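Local coordinates for nucleotidyltransferase-like protein (Exiguobacterium sibiricum, PDB 3C18) that is probably a nucleotidyltransferase, its nucleotidyltransferase-like domain joined to a helical domain of the YgxA-like substrate-binding family and a helix-turn-helix domain, at residues C120-F134 against L212-Y226. Sequence-based numbering, arbitrary orientation. Where two conformers were deposited one is given.
Sequences CLQMSLSFAKLLRRF and LEHLLQSKVLSGGKY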
loop_
_atom_site.group_PDB
_atom_site.type_symbol
_atom_site.label_atom_id
_atom_site.label_comp_id
_atom_site.label_asym_id
_atom_site.label_seq_id
_atom_site.Cartn_x
_atom_site.Cartn_y
_atom_site.Cartn_z
ATOM N N CYS A 120 2.723 -18.245 -5.929
ATOM C CA CYS A 120 4.132 -18.110 -5.511
ATOM C C CYS A 120 4.530 -16.666 -5.461
ATOM O O CYS A 120 5.283 -16.263 -4.587
ATOM C CB CYS A 120 5.082 -18.900 -6.418
ATOM S SG CYS A 120 4.944 -20.680 -6.058
ATOM N N LEU A 121 3.993 -15.881 -6.381
ATOM C CA LEU A 121 4.281 -14.430 -6.410
ATOM C C LEU A 121 3.683 -13.773 -5.177
ATOM O O LEU A 121 4.301 -12.931 -4.524
ATOM C CB LEU A 121 3.700 -13.775 -7.669
ATOM C CG LEU A 121 3.829 -12.249 -7.714
ATOM C CD1 LEU A 121 5.245 -11.806 -7.435
ATOM C CD2 LEU A 121 3.315 -11.719 -9.037
ATOM N N GLN A 122 2.467 -14.183 -4.858
ATOM C CA GLN A 122 1.784 -13.677 -3.652
ATOM C C GLN A 122 2.541 -14.039 -2.367
ATOM O O GLN A 122 2.551 -13.283 -1.387
ATOM C CB GLN A 122 0.353 -14.167 -3.621
ATOM C CG GLN A 122 -0.545 -13.439 -4.659
ATOM C CD GLN A 122 -1.960 -13.888 -4.626
ATOM O OE1 GLN A 122 -2.507 -14.168 -3.547
ATOM N NE2 GLN A 122 -2.604 -13.943 -5.821
HETATM N N MSE A 123 3.172 -15.212 -2.374
HETATM C CA MSE A 123 3.909 -15.691 -1.217
HETATM C C MSE A 123 5.150 -14.866 -1.055
HETATM O O MSE A 123 5.494 -14.501 0.044
HETATM C CB MSE A 123 4.230 -17.189 -1.278
HETATM C CG MSE A 123 3.041 -18.062 -1.063
HETATM SE SE MSE A 123 3.516 -19.911 -0.724
HETATM C CE MSE A 123 4.233 -20.379 -2.461
ATOM N N SER A 124 5.791 -14.490 -2.150
ATOM C CA SER A 124 6.999 -13.642 -2.060
ATOM C C SER A 124 6.642 -12.244 -1.586
ATOM O O SER A 124 7.365 -11.642 -0.849
ATOM C CB SER A 124 7.751 -13.559 -3.386
ATOM O OG SER A 124 8.304 -14.837 -3.753
ATOM N N LEU A 125 5.501 -11.735 -2.032
ATOM C CA LEU A 125 5.041 -10.410 -1.612
ATOM C C LEU A 125 4.679 -10.386 -0.131
ATOM O O LEU A 125 4.962 -9.449 0.565
ATOM C CB LEU A 125 3.879 -9.924 -2.486
ATOM C CG LEU A 125 4.301 -9.614 -3.948
ATOM C CD1 LEU A 125 3.110 -9.482 -4.930
ATOM C CD2 LEU A 125 5.115 -8.322 -3.958
ATOM N N SER A 126 4.096 -11.466 0.359
ATOM C CA SER A 126 3.712 -11.565 1.773
ATOM C C SER A 126 4.953 -11.702 2.646
ATOM O O SER A 126 5.127 -11.044 3.694
ATOM C CB SER A 126 2.793 -12.781 1.955
ATOM O OG SER A 126 2.277 -12.853 3.262
ATOM N N PHE A 127 5.840 -12.552 2.185
ATOM C CA PHE A 127 7.089 -12.803 2.876
ATOM C C PHE A 127 7.922 -11.516 2.921
ATOM O O PHE A 127 8.557 -11.178 3.922
ATOM C CB PHE A 127 7.894 -13.901 2.166
ATOM C CG PHE A 127 9.133 -14.281 2.896
ATOM C CD1 PHE A 127 9.082 -15.247 3.892
ATOM C CD2 PHE A 127 10.350 -13.656 2.622
ATOM C CE1 PHE A 127 10.222 -15.589 4.609
ATOM C CE2 PHE A 127 11.507 -13.996 3.345
ATOM C CZ PHE A 127 11.435 -14.966 4.340
ATOM N N ALA A 128 7.900 -10.773 1.829
ATOM C CA ALA A 128 8.664 -9.489 1.779
ATOM C C ALA A 128 8.196 -8.532 2.886
ATOM O O ALA A 128 8.986 -7.861 3.599
ATOM C CB ALA A 128 8.486 -8.838 0.404
ATOM N N LYS A 129 6.889 -8.485 3.071
ATOM C CA LYS A 129 6.306 -7.531 4.032
ATOM C C LYS A 129 6.512 -8.024 5.455
ATOM O O LYS A 129 6.726 -7.238 6.407
ATOM C CB LYS A 129 4.819 -7.339 3.760
ATOM C CG LYS A 129 4.464 -6.660 2.452
ATOM C CD LYS A 129 5.140 -5.325 2.301
ATOM N N LEU A 130 6.425 -9.332 5.613
ATOM C CA LEU A 130 6.685 -9.944 6.948
ATOM C C LEU A 130 8.099 -9.582 7.399
ATOM O O LEU A 130 8.359 -9.207 8.551
ATOM C CB LEU A 130 6.553 -11.468 6.875
ATOM C CG LEU A 130 7.170 -12.372 7.931
ATOM C CD1 LEU A 130 6.640 -12.100 9.325
ATOM C CD2 LEU A 130 6.909 -13.841 7.497
ATOM N N LEU A 131 9.007 -9.651 6.447
ATOM C CA LEU A 131 10.438 -9.486 6.712
ATOM C C LEU A 131 10.729 -8.052 7.097
ATOM O O LEU A 131 11.420 -7.780 8.061
ATOM C CB LEU A 131 11.275 -9.934 5.492
ATOM C CG LEU A 131 12.794 -9.776 5.615
ATOM C CD1 LEU A 131 13.391 -10.727 6.645
ATOM C CD2 LEU A 131 13.434 -9.996 4.221
ATOM N N ARG A 132 10.083 -7.137 6.404
ATOM C CA ARG A 132 10.267 -5.698 6.648
ATOM C C ARG A 132 9.649 -5.279 7.962
ATOM O O ARG A 132 10.229 -4.503 8.736
ATOM C CB ARG A 132 9.653 -4.890 5.508
ATOM C CG ARG A 132 9.870 -3.418 5.612
ATOM C CD ARG A 132 11.344 -3.026 5.297
ATOM N NE ARG A 132 11.765 -3.401 3.937
ATOM C CZ ARG A 132 11.623 -2.623 2.862
ATOM N NH1 ARG A 132 11.052 -1.431 2.979
ATOM N NH2 ARG A 132 12.046 -3.038 1.666
ATOM N N ARG A 133 8.476 -5.809 8.261
ATOM C CA ARG A 133 7.820 -5.484 9.549
ATOM C C ARG A 133 8.607 -6.058 10.729
ATOM O O ARG A 133 8.773 -5.418 11.784
ATOM C CB ARG A 133 6.350 -5.936 9.570
ATOM C CG ARG A 133 5.461 -5.214 8.578
ATOM C CD ARG A 133 5.093 -3.777 8.962
ATOM N NE ARG A 133 6.197 -2.833 8.826
ATOM C CZ ARG A 133 6.645 -2.350 7.666
ATOM N NH1 ARG A 133 6.089 -2.713 6.531
ATOM N NH2 ARG A 133 7.682 -1.536 7.642
ATOM N N PHE A 134 9.138 -7.247 10.530
ATOM C CA PHE A 134 9.963 -7.916 11.563
ATOM C C PHE A 134 11.225 -7.091 11.843
ATOM O O PHE A 134 11.600 -6.809 12.962
ATOM C CB PHE A 134 10.317 -9.344 11.143
ATOM C CG PHE A 134 11.398 -9.966 11.978
ATOM C CD1 PHE A 134 11.118 -10.475 13.240
ATOM C CD2 PHE A 134 12.688 -10.054 11.506
ATOM C CE1 PHE A 134 12.112 -11.015 14.005
ATOM C CE2 PHE A 134 13.678 -10.614 12.270
ATOM C CZ PHE A 134 13.377 -11.098 13.530
ATOM N N LEU A 212 8.708 -15.031 15.790
ATOM C CA LEU A 212 8.717 -14.552 14.403
ATOM C C LEU A 212 9.994 -14.939 13.687
ATOM O O LEU A 212 9.993 -15.224 12.459
ATOM C CB LEU A 212 8.593 -13.023 14.310
ATOM C CG LEU A 212 7.209 -12.380 14.333
ATOM C CD1 LEU A 212 7.289 -10.855 14.647
ATOM C CD2 LEU A 212 6.521 -12.616 13.021
ATOM N N GLU A 213 11.111 -14.858 14.396
ATOM C CA GLU A 213 12.403 -15.043 13.722
ATOM C C GLU A 213 12.534 -16.499 13.335
ATOM O O GLU A 213 13.080 -16.852 12.294
ATOM C CB GLU A 213 13.573 -14.594 14.597
ATOM C CG GLU A 213 14.906 -14.695 13.889
ATOM C CD GLU A 213 16.042 -14.035 14.647
ATOM O OE1 GLU A 213 15.825 -13.667 15.823
ATOM O OE2 GLU A 213 17.142 -13.870 14.067
ATOM N N HIS A 214 11.982 -17.334 14.185
ATOM C CA HIS A 214 11.987 -18.775 13.975
ATOM C C HIS A 214 11.141 -19.147 12.759
ATOM O O HIS A 214 11.577 -19.849 11.856
ATOM C CB HIS A 214 11.419 -19.460 15.204
ATOM C CG HIS A 214 11.459 -20.951 15.147
ATOM N ND1 HIS A 214 12.607 -21.657 14.847
ATOM C CD2 HIS A 214 10.504 -21.876 15.410
ATOM C CE1 HIS A 214 12.349 -22.951 14.897
ATOM N NE2 HIS A 214 11.082 -23.108 15.239
ATOM N N LEU A 215 9.909 -18.669 12.767
ATOM C CA LEU A 215 8.928 -18.973 11.692
ATOM C C LEU A 215 9.330 -18.388 10.342
ATOM O O LEU A 215 8.994 -18.890 9.257
ATOM C CB LEU A 215 7.518 -18.533 12.116
ATOM C CG LEU A 215 7.024 -19.358 13.307
ATOM C CD1 LEU A 215 5.652 -18.990 13.790
ATOM C CD2 LEU A 215 7.031 -20.800 12.927
ATOM N N LEU A 216 10.129 -17.354 10.415
ATOM C CA LEU A 216 10.607 -16.641 9.227
ATOM C C LEU A 216 11.598 -17.526 8.492
ATOM O O LEU A 216 11.559 -17.703 7.277
ATOM C CB LEU A 216 11.307 -15.348 9.652
ATOM C CG LEU A 216 11.495 -14.215 8.673
ATOM C CD1 LEU A 216 10.383 -14.191 7.683
ATOM C CD2 LEU A 216 11.511 -12.912 9.441
ATOM N N GLN A 217 12.564 -17.990 9.268
ATOM C CA GLN A 217 13.580 -18.925 8.788
ATOM C C GLN A 217 12.883 -20.191 8.234
ATOM O O GLN A 217 13.221 -20.734 7.195
ATOM C CB GLN A 217 14.522 -19.301 9.944
ATOM C CG GLN A 217 15.425 -20.482 9.647
ATOM C CD GLN A 217 16.635 -20.084 8.839
ATOM O OE1 GLN A 217 17.525 -19.408 9.357
ATOM N NE2 GLN A 217 16.690 -20.514 7.570
ATOM N N SER A 218 11.839 -20.595 8.915
ATOM C CA SER A 218 11.116 -21.826 8.554
ATOM C C SER A 218 10.380 -21.724 7.214
ATOM O O SER A 218 10.157 -22.722 6.555
ATOM C CB SER A 218 10.111 -22.204 9.646
ATOM O OG SER A 218 10.724 -22.267 10.936
ATOM N N LYS A 219 9.981 -20.518 6.837
ATOM C CA LYS A 219 9.182 -20.291 5.612
ATOM C C LYS A 219 9.986 -19.600 4.522
ATOM O O LYS A 219 9.465 -19.069 3.570
ATOM C CB LYS A 219 7.952 -19.443 5.930
ATOM C CG LYS A 219 7.066 -20.060 7.013
ATOM C CD LYS A 219 5.716 -19.394 7.159
ATOM C CE LYS A 219 4.872 -20.054 8.243
ATOM N NZ LYS A 219 4.291 -21.329 7.789
ATOM N N VAL A 220 11.276 -19.653 4.688
ATOM C CA VAL A 220 12.196 -18.948 3.823
ATOM C C VAL A 220 12.022 -19.405 2.380
ATOM O O VAL A 220 12.062 -18.604 1.424
ATOM C CB VAL A 220 13.670 -19.121 4.338
ATOM C CG1 VAL A 220 14.177 -20.530 4.065
ATOM C CG2 VAL A 220 14.579 -18.080 3.694
ATOM N N LEU A 221 11.806 -20.699 2.206
ATOM C CA LEU A 221 11.688 -21.227 0.834
ATOM C C LEU A 221 10.369 -20.836 0.183
ATOM O O LEU A 221 10.272 -20.704 -1.045
ATOM C CB LEU A 221 11.935 -22.730 0.759
ATOM C CG LEU A 221 13.392 -23.146 1.004
ATOM C CD1 LEU A 221 13.540 -24.683 0.895
ATOM C CD2 LEU A 221 14.352 -22.417 0.044
ATOM N N SER A 222 9.361 -20.594 1.001
ATOM C CA SER A 222 8.049 -20.191 0.472
ATOM C C SER A 222 8.166 -18.780 -0.065
ATOM O O SER A 222 7.600 -18.401 -1.102
ATOM C CB SER A 222 6.975 -20.245 1.550
ATOM O OG SER A 222 6.686 -21.596 1.884
ATOM N N GLY A 223 8.958 -18.019 0.648
ATOM C CA GLY A 223 9.150 -16.634 0.333
ATOM C C GLY A 223 10.036 -16.435 -0.888
ATOM O O GLY A 223 9.801 -15.551 -1.713
ATOM N N GLY A 224 11.023 -17.299 -1.040
ATOM C CA GLY A 224 12.029 -17.079 -2.091
ATOM C C GLY A 224 11.786 -17.824 -3.378
ATOM O O GLY A 224 12.391 -17.539 -4.393
ATOM N N LYS A 225 10.903 -18.792 -3.319
ATOM C CA LYS A 225 10.673 -19.694 -4.462
ATOM C C LYS A 225 10.427 -18.978 -5.812
ATOM O O LYS A 225 11.013 -19.314 -6.844
ATOM C CB LYS A 225 9.545 -20.670 -4.114
ATOM C CG LYS A 225 9.005 -21.503 -5.233
ATOM C CD LYS A 225 7.928 -22.464 -4.688
ATOM C CE LYS A 225 7.003 -22.968 -5.793
ATOM N NZ LYS A 225 7.592 -24.015 -6.665
ATOM N N TYR A 226 9.570 -17.980 -5.805
ATOM C CA TYR A 226 9.277 -17.242 -7.051
ATOM C C TYR A 226 10.517 -16.549 -7.573
ATOM O O TYR A 226 10.824 -16.594 -8.744
ATOM C CB TYR A 226 8.158 -16.236 -6.823
ATOM C CG TYR A 226 7.760 -15.457 -8.055
ATOM C CD1 TYR A 226 6.776 -15.924 -8.908
ATOM C CD2 TYR A 226 8.338 -14.257 -8.342
ATOM C CE1 TYR A 226 6.396 -15.212 -10.007
ATOM C CE2 TYR A 226 7.974 -13.538 -9.465
ATOM C CZ TYR A 226 7.001 -14.025 -10.281
ATOM O OH TYR A 226 6.649 -13.304 -11.385
HETATM O O HOH W 1 7.509 -17.648 -3.717
#
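L216 plugs into the side of helix 116-142 as a knob in a hole formed by F127, L130, L131 and F134. Its CD1 presses on F127 CE1 (3.4 Å) and tightly on L130 CD2, while CD2 makes an off-centre CH-pi contact with the F134 ring, 4.2 Å from the centroid. L212 and E213 pack against that ring with their CB atoms. F127 CB lies 3.5 Å from G223 CA, and with CG anti to N (chi1 -175°) the ring carries on toward L216; the lack of a side chain at G223 lets it come this close. With the F127 ring trimmed to an alanine, a gap would probably open between G223 and L216, and the knob would lose one wall.

Farther along, L121 CD1 sits over one face of Y226, 4.0 Å from the ring centroid, a second CH-pi contact.

Polar links are few. S124 OG donates to G223 O (2.6 Å), tilted 34° from the carbonyl plane. A water beside it donates to C120 O and S222 O and accepts from Y226 N, stitching the two backbones together.

This is helix packing of the YgxA-like substrate-binding domain, with helix 220-231 leading into the helix-turn-helix region. Across the break at K219 the direction changes: 212-218 runs roughly antiparallel to 120-134 (151°), whereas 220-226 crosses it more steeply, axes 7.2 Å apart. Helix 253-265 packs on F127 and L131; from helix 146-167, L166 meets M123, and E167 salt-bridges K219 NZ, shared with D184, and hydrogen-bonds S222 OG.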